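Local coordinates for laccase (Uncultured bacterium, PDB 4F7K), which probably oxidises phenolic and related substrates at the expense of molecular oxygen, which is reduced to water, as a multicopper oxidase of the laccase type, at residues P21-M25 with I142-L148; E202-G206 with A237-T241. One frame throughout, in Å; residues are numbered along the deposited sequence.

Contact 1: residues P21-M25 with I142-L148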
ATOM      1  N   PRO A  21      -7.126  14.087 -22.639  1.00 45.57           N
ATOM      2  CA  PRO A  21      -8.439  13.614 -22.188  1.00 43.26           C
ATOM      3  C   PRO A  21      -8.444  12.950 -20.817  1.00 39.64           C
ATOM      4  O   PRO A  21      -7.534  12.218 -20.477  1.00 38.95           O
ATOM      5  CB  PRO A  21      -8.833  12.603 -23.273  1.00 43.74           C
ATOM      6  CG  PRO A  21      -8.020  13.004 -24.473  1.00 46.02           C
ATOM      7  CD  PRO A  21      -6.726  13.458 -23.914  1.00 46.32           C
ATOM      8  N   ALA A  22      -9.478  13.221 -20.046  1.00 38.15           N
ATOM      9  CA  ALA A  22      -9.702  12.588 -18.769  1.00 36.64           C
ATOM     10  C   ALA A  22     -10.052  11.126 -19.016  1.00 35.64           C
ATOM     11  O   ALA A  22     -10.327  10.746 -20.139  1.00 36.20           O
ATOM     12  CB  ALA A  22     -10.828  13.304 -18.008  1.00 36.65           C
ATOM     13  N   THR A  23     -10.034  10.314 -17.971  1.00 33.83           N
ATOM     14  CA  THR A  23     -10.214   8.876 -18.104  1.00 33.22           C
ATOM     15  C   THR A  23     -11.399   8.426 -17.235  1.00 32.65           C
ATOM     16  O   THR A  23     -11.397   8.656 -16.035  1.00 32.77           O
ATOM     17  CB  THR A  23      -8.930   8.119 -17.639  1.00 32.25           C
ATOM     18  OG1 THR A  23      -7.805   8.510 -18.452  1.00 33.98           O
ATOM     19  CG2 THR A  23      -9.108   6.588 -17.727  1.00 30.89           C
ATOM     20  N   PRO A  24     -12.389   7.753 -17.838  1.00 32.36           N
ATOM     21  CA  PRO A  24     -13.530   7.213 -17.100  1.00 32.15           C
ATOM     22  C   PRO A  24     -13.140   5.960 -16.367  1.00 31.73           C
ATOM     23  O   PRO A  24     -12.393   5.155 -16.911  1.00 31.23           O
ATOM     24  CB  PRO A  24     -14.574   6.914 -18.206  1.00 34.32           C
ATOM     25  CG  PRO A  24     -13.778   6.882 -19.507  1.00 32.91           C
ATOM     26  CD  PRO A  24     -12.608   7.771 -19.302  1.00 33.37           C
ATOM     27  N   MET A  25     -13.531   5.854 -15.093  1.00 31.25           N
ATOM     28  CA  MET A  25     -13.265   4.640 -14.349  1.00 31.09           C
ATOM     29  C   MET A  25     -14.152   4.513 -13.120  1.00 29.75           C
ATOM     30  O   MET A  25     -15.096   5.288 -12.972  1.00 29.47           O
ATOM     31  CB  MET A  25     -11.784   4.546 -13.966  1.00 32.35           C
ATOM     32  CG  MET A  25     -11.174   5.750 -13.295  1.00 33.00           C
ATOM     33  SD  MET A  25      -9.395   5.680 -13.757  1.00 43.54           S
ATOM     34  CE  MET A  25      -8.842   4.156 -13.026  1.00 36.64           C
ATOM     35  N   ILE A 142      -3.390   3.409 -21.316  1.00 37.11           N
ATOM     36  CA  ILE A 142      -4.495   4.329 -21.687  1.00 38.07           C
ATOM     37  C   ILE A 142      -4.505   4.552 -23.196  1.00 38.98           C
ATOM     38  O   ILE A 142      -3.458   4.835 -23.764  1.00 40.53           O
ATOM     39  CB  ILE A 142      -4.350   5.730 -21.015  1.00 38.03           C
ATOM     40  CG1 ILE A 142      -3.993   5.615 -19.556  1.00 37.59           C
ATOM     41  CG2 ILE A 142      -5.634   6.522 -21.101  1.00 38.44           C
ATOM     42  CD1 ILE A 142      -3.921   6.991 -18.813  1.00 36.41           C
ATOM     43  N   THR A 143      -5.669   4.428 -23.840  1.00 38.87           N
ATOM     44  CA  THR A 143      -5.768   4.636 -25.299  1.00 40.04           C
ATOM     45  C   THR A 143      -5.628   6.114 -25.636  1.00 41.62           C
ATOM     46  O   THR A 143      -5.526   6.980 -24.739  1.00 41.27           O
ATOM     47  CB  THR A 143      -7.108   4.154 -25.889  1.00 39.91           C
ATOM     48  OG1 THR A 143      -8.183   4.956 -25.361  1.00 39.84           O
ATOM     49  CG2 THR A 143      -7.355   2.666 -25.596  1.00 38.20           C
ATOM     50  N   GLU A 144      -5.639   6.387 -26.937  1.00 44.27           N
ATOM     51  CA  GLU A 144      -5.554   7.733 -27.489  1.00 46.26           C
ATOM     52  C   GLU A 144      -6.648   8.677 -26.987  1.00 45.37           C
ATOM     53  O   GLU A 144      -6.380   9.857 -26.755  1.00 46.48           O
ATOM     54  CB  GLU A 144      -5.459   7.733 -29.033  1.00 48.78           C
ATOM     55  CG  GLU A 144      -6.100   6.543 -29.788  1.00 53.08           C
ATOM     56  CD  GLU A 144      -5.623   5.159 -29.280  1.00 54.92           C
ATOM     57  OE1 GLU A 144      -4.482   5.078 -28.774  0.50 55.00           O
ATOM     58  OE2 GLU A 144      -6.382   4.158 -29.369  0.50 53.43           O
ATOM     59  N   ASN A 145      -7.861   8.181 -26.793  1.00 43.31           N
ATOM     60  CA  ASN A 145      -8.868   9.070 -26.268  1.00 42.28           C
ATOM     61  C   ASN A 145      -9.113   8.917 -24.768  1.00 40.06           C
ATOM     62  O   ASN A 145     -10.201   9.207 -24.281  1.00 40.27           O
ATOM     63  CB  ASN A 145     -10.151   8.980 -27.097  1.00 43.51           C
ATOM     64  CG  ASN A 145     -10.763   7.615 -27.062  1.00 41.88           C
ATOM     65  OD1 ASN A 145     -10.174   6.691 -26.498  1.00 42.37           O
ATOM     66  ND2 ASN A 145     -11.938   7.460 -27.687  1.00 38.94           N
ATOM     67  N   GLY A 146      -8.096   8.458 -24.049  1.00 38.36           N
ATOM     68  CA  GLY A 146      -8.127   8.399 -22.604  1.00 37.05           C
ATOM     69  C   GLY A 146      -8.818   7.228 -21.924  1.00 35.92           C
ATOM     70  O   GLY A 146      -8.862   7.194 -20.716  1.00 35.57           O
ATOM     71  N   VAL A 147      -9.373   6.296 -22.694  1.00 36.70           N
ATOM     72  CA  VAL A 147     -10.032   5.107 -22.177  1.00 36.56           C
ATOM     73  C   VAL A 147      -8.931   4.162 -21.696  1.00 36.76           C
ATOM     74  O   VAL A 147      -7.871   4.082 -22.316  1.00 37.93           O
ATOM     75  CB  VAL A 147     -10.953   4.424 -23.262  1.00 38.00           C
ATOM     76  CG1 VAL A 147     -11.455   3.068 -22.814  1.00 37.11           C
ATOM     77  CG2 VAL A 147     -12.141   5.319 -23.614  1.00 38.12           C
ATOM     78  N   LEU A 148      -9.159   3.490 -20.577  1.00 45.73           N
ATOM     79  CA  LEU A 148      -8.226   2.461 -20.130  1.00 46.72           C
ATOM     80  C   LEU A 148      -8.198   1.341 -21.141  1.00 49.08           C
ATOM     81  O   LEU A 148      -9.250   0.921 -21.620  1.00 51.96           O
ATOM     82  CB  LEU A 148      -8.658   1.877 -18.798  1.00 45.31           C
ATOM     83  CG  LEU A 148      -8.346   2.625 -17.525  1.00 45.57           C
ATOM     84  CD1 LEU A 148      -8.593   1.655 -16.376  1.00 46.29           C
ATOM     85  CD2 LEU A 148      -6.912   3.109 -17.517  1.00 45.84           C
TER
HETATM   86  O   HOH W   1     -11.763   3.972 -19.211  1.00 18.02           O
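Residues 21-25 run extended into an edge strand, while 142-148 fold back in a type I beta turn from Thr-143 to Gly-146. Gly-146 N hydrogen-bonds to Thr-143 O (3.0 Å) and Thr-143 N to Val-147 O (2.7 Å), the pattern of a G1 beta bulge with Gly-146 at positive phi (82°). The backbones come closest at Thr-23 and Gly-146, CA to CA 5.0 Å; a CB on Gly-146 would clash with Ala-22 O. Thr-23 and Met-25 pair through their backbones with Ala-13 and Val-11 of strand 4-13; between them Pro-24 O accepts a hydrogen bond from water 1 (2.7 Å), which accepts one from Leu-148 N (3.0 Å), just past the turn. The turn lies in the loop after strand 131-140 of the second cupredoxin-like domain and packs against strand 23-28, an outermost strand of a sheet in the first, bridging the two at the surface. Among the side chains, Thr-23 OG1 stands 2.8 Å from Gly-146 O, a likely hydrogen bond, and Thr-23 CG2 packs on Leu-148 CG (4.0 Å). Met-25 CE meets Leu-148 CD1 at 4.2 Å beside Gln-110 and Lys-113. Pro-21 CB rests 3.8 Å from Asn-145 O.

Contact 2: residues E202-G206 with A237-T241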
ATOM      1  N   GLU A 202      14.666  12.694  -5.864  1.00 47.01           N
ATOM      2  CA  GLU A 202      15.590  13.795  -6.192  1.00 49.20           C
ATOM      3  C   GLU A 202      15.172  15.106  -5.549  1.00 49.53           C
ATOM      4  O   GLU A 202      13.989  15.319  -5.302  1.00 47.61           O
ATOM      5  CB  GLU A 202      15.725  13.950  -7.699  1.00 49.96           C
ATOM      6  CG  GLU A 202      16.402  12.738  -8.334  1.00 52.57           C
ATOM      7  CD  GLU A 202      16.597  12.873  -9.811  1.00 56.88           C
ATOM      8  OE1 GLU A 202      16.283  13.943 -10.381  1.00 61.04           O
ATOM      9  OE2 GLU A 202      17.075  11.891 -10.407  1.00 60.73           O
ATOM     10  N   GLY A 203      16.161  15.955  -5.239  1.00 52.16           N
ATOM     11  CA  GLY A 203      15.919  17.293  -4.672  1.00 52.74           C
ATOM     12  C   GLY A 203      15.669  17.342  -3.179  1.00 52.42           C
ATOM     13  O   GLY A 203      15.344  18.389  -2.638  1.00 53.87           O
ATOM     14  N   VAL A 204      15.807  16.207  -2.508  1.00 51.52           N
ATOM     15  CA  VAL A 204      15.596  16.157  -1.073  1.00 52.18           C
ATOM     16  C   VAL A 204      16.672  15.317  -0.428  1.00 53.82           C
ATOM     17  O   VAL A 204      17.309  14.492  -1.091  1.00 53.93           O
ATOM     18  CB  VAL A 204      14.215  15.555  -0.651  1.00 49.67           C
ATOM     19  CG1 VAL A 204      13.071  16.424  -1.116  1.00 48.92           C
ATOM     20  CG2 VAL A 204      14.076  14.124  -1.141  1.00 47.65           C
ATOM     21  N   GLU A 205      16.833  15.513   0.878  1.00 55.35           N
ATOM     22  CA  GLU A 205      17.792  14.754   1.670  1.00 57.81           C
ATOM     23  C   GLU A 205      17.183  14.352   3.008  1.00 56.95           C
ATOM     24  O   GLU A 205      16.657  15.190   3.752  1.00 57.63           O
ATOM     25  CB  GLU A 205      19.072  15.573   1.908  1.00 61.42           C
ATOM     26  CG  GLU A 205      20.292  14.734   2.256  0.10 65.07           C
ATOM     27  CD  GLU A 205      21.586  15.524   2.190  0.10 70.25           C
ATOM     28  OE1 GLU A 205      21.661  16.610   2.807  0.10 72.66           O
ATOM     29  OE2 GLU A 205      22.532  15.050   1.526  0.10 72.23           O
ATOM     30  N   GLY A 206      17.276  13.065   3.311  1.00 55.50           N
ATOM     31  CA  GLY A 206      16.733  12.532   4.544  1.00 55.12           C
ATOM     32  C   GLY A 206      16.734  11.027   4.487  1.00 53.93           C
ATOM     33  O   GLY A 206      17.648  10.434   3.900  1.00 54.31           O
ATOM     34  N   ALA A 237      12.456  14.048   4.847  1.00 48.59           N
ATOM     35  CA  ALA A 237      13.594  14.647   4.209  1.00 49.89           C
ATOM     36  C   ALA A 237      13.422  16.152   4.162  1.00 51.33           C
ATOM     37  O   ALA A 237      12.311  16.672   4.328  1.00 49.81           O
ATOM     38  CB  ALA A 237      13.778  14.072   2.801  1.00 48.09           C
ATOM     39  N   ASP A 238      14.546  16.841   3.969  1.00 54.06           N
ATOM     40  CA  ASP A 238      14.573  18.283   3.843  1.00 55.76           C
ATOM     41  C   ASP A 238      14.698  18.621   2.371  1.00 54.93           C
ATOM     42  O   ASP A 238      15.422  17.938   1.623  1.00 54.18           O
ATOM     43  CB  ASP A 238      15.775  18.856   4.604  1.00 59.56           C
ATOM     44  CG  ASP A 238      15.691  18.621   6.118  1.00 62.24           C
ATOM     45  OD1 ASP A 238      14.647  18.935   6.732  1.00 60.56           O
ATOM     46  OD2 ASP A 238      16.689  18.128   6.697  1.00 65.68           O
ATOM     47  N   VAL A 239      14.000  19.672   1.954  1.00 54.74           N
ATOM     48  CA  VAL A 239      14.075  20.131   0.574  1.00 55.23           C
ATOM     49  C   VAL A 239      15.377  20.899   0.384  1.00 59.34           C
ATOM     50  O   VAL A 239      15.544  22.005   0.936  1.00 61.46           O
ATOM     51  CB  VAL A 239      12.885  21.020   0.218  1.00 54.24           C
ATOM     52  CG1 VAL A 239      12.975  21.458  -1.236  1.00 53.29           C
ATOM     53  CG2 VAL A 239      11.568  20.286   0.507  1.00 51.76           C
ATOM     54  N   ILE A 240      16.308  20.329  -0.380  1.00 60.58           N
ATOM     55  CA  ILE A 240      17.655  20.933  -0.418  1.00 65.12           C
ATOM     56  C   ILE A 240      17.927  21.940  -1.538  1.00 66.91           C
ATOM     57  O   ILE A 240      18.958  22.602  -1.517  1.00 70.11           O
ATOM     58  CB  ILE A 240      18.832  19.901  -0.271  1.00 65.87           C
ATOM     59  CG1 ILE A 240      18.808  18.845  -1.365  1.00 64.41           C
ATOM     60  CG2 ILE A 240      18.820  19.245   1.103  1.00 65.61           C
ATOM     61  CD1 ILE A 240      20.017  17.908  -1.298  1.00 69.26           C
ATOM     62  N   THR A 241      17.008  22.090  -2.491  1.00 65.60           N
ATOM     63  CA  THR A 241      17.271  23.004  -3.612  1.00 67.59           C
ATOM     64  C   THR A 241      16.038  23.758  -4.143  1.00 66.27           C
ATOM     65  O   THR A 241      14.974  23.713  -3.528  1.00 64.24           O
ATOM     66  CB  THR A 241      18.050  22.282  -4.754  1.00 68.02           C
ATOM     67  OG1 THR A 241      18.724  23.260  -5.568  1.00 71.71           O
ATOM     68  CG2 THR A 241      17.117  21.386  -5.592  1.00 64.10           C
TER
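This is an antiparallel strand pairing inside one domain, between the start of strand 204-211 and the end of strand 232-239, neighbours in a six-stranded sheet. The axes of 204-206 and 237-239 approach to 4.2 Å, with 153° between their N-to-C directions. Glu-205 and Asp-238 form the hydrogen-bonded pair: Glu-205 N to Asp-238 O is 2.9 Å and Asp-238 N to Glu-205 O is 2.7 Å. Ile-240 N to Gly-203 O (3.1 Å) carries the ladder one step beyond the strands. At the non-hydrogen-bonded pair Gly-206 and Ala-237 the CA atoms are 3.8 Å apart, too close for a CB on Gly-206. Val-204 and Val-239 share the buried face, where both touch Ile-245 of strand 245-249; Val-204 CB also packs on Ala-237 CB (3.8 Å). On the other face Glu-205 CB lies 3.8 Å from Ile-240 CG2, and Asp-238 makes a salt bridge to Arg-183 of strand 183-190. Gly-203, at positive phi (82°), separates strand 204-211 from strand 197-202, which belongs to a second sheet where Glu-202 pairs with Gly-246. Two sheets packed face to face, with the chain crossing between them as at Gly-203, are typical of the cupredoxin beta sandwich of multicopper oxidases.

The contacts lie at separate places, their centres 34 Å apart and their nearest atoms about 23 Å, and follow one another along the chain. Contact 1 is a surface junction between two domains; contact 2 is partly buried and internal to the second. Both involve the same six-stranded sheet: the loop of contact 1 leaves its strand 131-140, while contact 2 joins two of its inner strands. Chemistry follows place. In contact 2 regular backbone hydrogen bonds do the joining, with small aliphatic groups turned into the sandwich; in contact 1 a loop meets an edge strand through a threonine hydroxyl, a bridging water and limited apolar packing.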